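Local atomic coordinates of dihydrofolate reductase (Enterococcus faecalis, PDB entry 4M7U), a protein that probably catalyses the NADPH-dependent reduction of dihydrofolate to tetrahydrofolate, a key step of folate metabolism, and is captured here with its nicotinamide cofactor bound. Residues A[68-73]-A[80-85]. Residues are numbered along the deposited sequence; the frame is centred on the assembly and turned at random.
Sequences TIVLTS and EGVLVM. With NAP (NADP nicotinamide-adenine-dinucleotide phosphate), chain B.
V70 and its neighbours pair in parallel with L83–M85 through four backbone hydrogen bonds. V70 sends N to L83 O (2.8 Å) and receives M85 N at its own O, while L83 N reaches T68 O and T72 N reaches M85 O (3.0 Å), which carries the pairing one residue past the end of strand 67-71. At the other end a water accepts a hydrogen bond from T68 N and lies near G81 O.

Apolar contacts line both faces. M85 lies extended beyond CG, its thioether crossing I69: CE meets I69 CD1 at 3.7 Å, and SD and CG of M85 meet I69 CG2, the methyl anti to I69 N. On the side of V70 and V84, V82 CG2 touches V70 CG2 (3.8 Å) and V84 CG1 touches T72 CG2 (3.6 Å).

The loop after strand 67-71 grips the 2'-phosphate that distinguishes NADP from NAD. T72 OG1, anti to the backbone N (chi1 180°), bonds its O2X (2.6 Å); S73 N and OG both bond O3X, and L71 CG and CD2 pack on the adenine.

Strand 83-85 edges the main sheet and strand 47-51 flanks 67-71 on its far side; helix 88-97 covers I69 and M85, whereas F55 of helix 52-57 packs against V70 and V82.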
loop_
_atom_site.group_PDB
_atom_site.type_symbol
_atom_site.label_atom_id
_atom_site.label_comp_id
_atom_site.label_asym_id
_atom_site.label_seq_id
_atom_site.Cartn_x
_atom_site.Cartn_y
_atom_site.Cartn_z
ATOM N N THR A 68 -4.834 5.986 9.745
ATOM C CA THR A 68 -3.521 5.886 9.110
ATOM C C THR A 68 -2.422 5.697 10.159
ATOM O O THR A 68 -2.406 6.397 11.183
ATOM C CB THR A 68 -3.203 7.131 8.283
ATOM O OG1 THR A 68 -4.201 7.298 7.264
ATOM C CG2 THR A 68 -1.811 7.012 7.626
ATOM N N ILE A 69 -1.518 4.746 9.922
ATOM C CA ILE A 69 -0.306 4.625 10.747
ATOM C C ILE A 69 0.938 5.070 9.951
ATOM O O ILE A 69 1.164 4.596 8.833
ATOM C CB ILE A 69 -0.086 3.174 11.243
ATOM C CG1 ILE A 69 -1.251 2.707 12.131
ATOM C CG2 ILE A 69 1.225 3.065 12.003
ATOM C CD1 ILE A 69 -1.294 1.189 12.330
ATOM N N VAL A 70 1.735 5.988 10.506
ATOM C CA VAL A 70 3.009 6.361 9.869
ATOM C C VAL A 70 4.190 5.681 10.563
ATOM O O VAL A 70 4.304 5.712 11.797
ATOM C CB VAL A 70 3.218 7.883 9.801
ATOM C CG1 VAL A 70 4.550 8.196 9.178
ATOM C CG2 VAL A 70 2.106 8.521 8.969
ATOM N N LEU A 71 5.049 5.040 9.769
ATOM C CA LEU A 71 6.158 4.262 10.310
ATOM C C LEU A 71 7.436 5.103 10.235
ATOM O O LEU A 71 7.756 5.653 9.179
ATOM C CB LEU A 71 6.306 2.962 9.508
ATOM C CG LEU A 71 7.144 1.785 10.008
ATOM C CD1 LEU A 71 6.786 1.434 11.434
ATOM C CD2 LEU A 71 6.906 0.586 9.092
ATOM N N THR A 72 8.146 5.228 11.357
ATOM C CA THR A 72 9.379 6.027 11.414
ATOM C C THR A 72 10.216 5.596 12.604
ATOM O O THR A 72 9.668 5.178 13.615
ATOM C CB THR A 72 9.074 7.558 11.500
ATOM O OG1 THR A 72 10.299 8.313 11.559
ATOM C CG2 THR A 72 8.229 7.873 12.723
ATOM N N SER A 73 11.541 5.675 12.478
ATOM C CA SER A 73 12.424 5.328 13.591
ATOM C C SER A 73 12.561 6.492 14.581
ATOM O O SER A 73 13.018 6.311 15.707
ATOM C CB SER A 73 13.799 4.888 13.081
ATOM O OG SER A 73 14.459 5.951 12.418
ATOM N N GLU A 80 -0.311 15.279 11.940
ATOM C CA GLU A 80 -1.706 15.514 12.268
ATOM C C GLU A 80 -2.576 14.320 11.903
ATOM O O GLU A 80 -2.553 13.856 10.765
ATOM C CB GLU A 80 -2.211 16.792 11.587
ATOM C CG GLU A 80 -1.383 18.044 11.930
ATOM C CD GLU A 80 -1.200 18.254 13.432
ATOM O OE1 GLU A 80 -2.195 18.128 14.186
ATOM O OE2 GLU A 80 -0.056 18.543 13.859
ATOM N N GLY A 81 -3.325 13.817 12.882
ATOM C CA GLY A 81 -4.359 12.829 12.626
ATOM C C GLY A 81 -3.903 11.417 12.290
ATOM O O GLY A 81 -4.669 10.651 11.702
ATOM N N VAL A 82 -2.675 11.059 12.656
ATOM C CA VAL A 82 -2.193 9.706 12.386
ATOM C C VAL A 82 -1.573 9.086 13.631
ATOM O O VAL A 82 -1.105 9.787 14.521
ATOM C CB VAL A 82 -1.170 9.668 11.220
ATOM C CG1 VAL A 82 -1.743 10.317 9.956
ATOM C CG2 VAL A 82 0.105 10.362 11.628
ATOM N N LEU A 83 -1.602 7.764 13.706
ATOM C CA LEU A 83 -0.823 7.058 14.697
ATOM C C LEU A 83 0.597 7.028 14.136
ATOM O O LEU A 83 0.792 7.013 12.917
ATOM C CB LEU A 83 -1.349 5.630 14.875
ATOM C CG LEU A 83 -2.814 5.522 15.303
ATOM C CD1 LEU A 83 -3.255 4.071 15.485
ATOM C CD2 LEU A 83 -2.983 6.274 16.593
ATOM N N VAL A 84 1.583 7.034 15.020
ATOM C CA VAL A 84 2.971 6.929 14.612
ATOM C C VAL A 84 3.535 5.709 15.289
ATOM O O VAL A 84 3.356 5.539 16.488
ATOM C CB VAL A 84 3.784 8.145 15.076
ATOM C CG1 VAL A 84 5.241 7.962 14.708
ATOM C CG2 VAL A 84 3.247 9.421 14.445
ATOM N N MET A 85 4.192 4.834 14.537
ATOM C CA MET A 85 4.789 3.641 15.136
ATOM C C MET A 85 6.231 3.499 14.675
ATOM O O MET A 85 6.653 4.182 13.725
ATOM C CB MET A 85 3.960 2.378 14.829
ATOM C CG MET A 85 2.590 2.357 15.498
ATOM S SD MET A 85 1.623 0.851 15.188
ATOM C CE MET A 85 0.001 1.407 15.774
HETATM P PA NAP B . 8.971 4.809 2.378
HETATM O O1A NAP B . 8.956 3.249 2.413
HETATM O O2A NAP B . 7.592 5.386 2.119
HETATM O O5B NAP B . 9.432 5.353 3.772
HETATM C C5B NAP B . 10.679 4.991 4.289
HETATM C C4B NAP B . 10.801 5.387 5.726
HETATM O O4B NAP B . 9.761 4.815 6.640
HETATM C C3B NAP B . 12.121 5.315 6.457
HETATM O O3B NAP B . 13.184 6.111 6.092
HETATM C C2B NAP B . 11.686 5.321 7.875
HETATM O O2B NAP B . 11.443 6.523 8.508
HETATM C C1B NAP B . 10.592 4.283 7.749
HETATM N N9A NAP B . 10.482 2.905 8.113
HETATM C C8A NAP B . 10.366 1.903 7.240
HETATM N N7A NAP B . 10.462 0.688 7.978
HETATM C C5A NAP B . 10.673 1.011 9.320
HETATM C C6A NAP B . 10.838 0.207 10.455
HETATM N N6A NAP B . 10.802 -1.226 10.328
HETATM N N1A NAP B . 11.023 0.800 11.632
HETATM C C2A NAP B . 11.048 2.167 11.750
HETATM N N3A NAP B . 10.886 2.968 10.622
HETATM C C4A NAP B . 10.701 2.363 9.438
HETATM O O3 NAP B . 10.010 5.364 1.324
HETATM P PN NAP B . 10.511 4.601 0.026
HETATM O O1N NAP B . 11.422 3.403 0.439
HETATM O O2N NAP B . 9.369 4.095 -0.829
HETATM O O5D NAP B . 11.292 5.699 -0.806
HETATM C C5D NAP B . 10.887 7.036 -0.633
HETATM C C4D NAP B . 11.926 8.125 -0.825
HETATM O O4D NAP B . 13.330 7.753 -1.118
HETATM C C3D NAP B . 11.613 9.361 -1.668
HETATM O O3D NAP B . 11.496 10.546 -1.081
HETATM C C2D NAP B . 12.561 9.284 -2.831
HETATM O O2D NAP B . 12.875 10.402 -3.575
HETATM C C1D NAP B . 13.694 8.377 -2.396
HETATM N N1N NAP B . 14.640 7.721 -3.265
HETATM C C2N NAP B . 15.591 8.358 -4.161
HETATM C C3N NAP B . 16.616 7.514 -4.929
HETATM C C7N NAP B . 17.911 8.170 -5.245
HETATM O O7N NAP B . 18.406 8.910 -4.405
HETATM N N7N NAP B . 18.333 8.274 -6.603
HETATM C C4N NAP B . 16.437 5.980 -5.054
HETATM C C5N NAP B . 15.202 5.425 -4.294
HETATM C C6N NAP B . 14.242 6.359 -3.533
HETATM P P2B NAP B . 12.657 7.247 9.194
HETATM O O1X NAP B . 13.744 7.566 8.115
HETATM O O2X NAP B . 12.134 8.591 9.788
HETATM O O3X NAP B . 13.230 6.338 10.257
HETATM O O HOH W 1 -5.816 8.439 10.892
#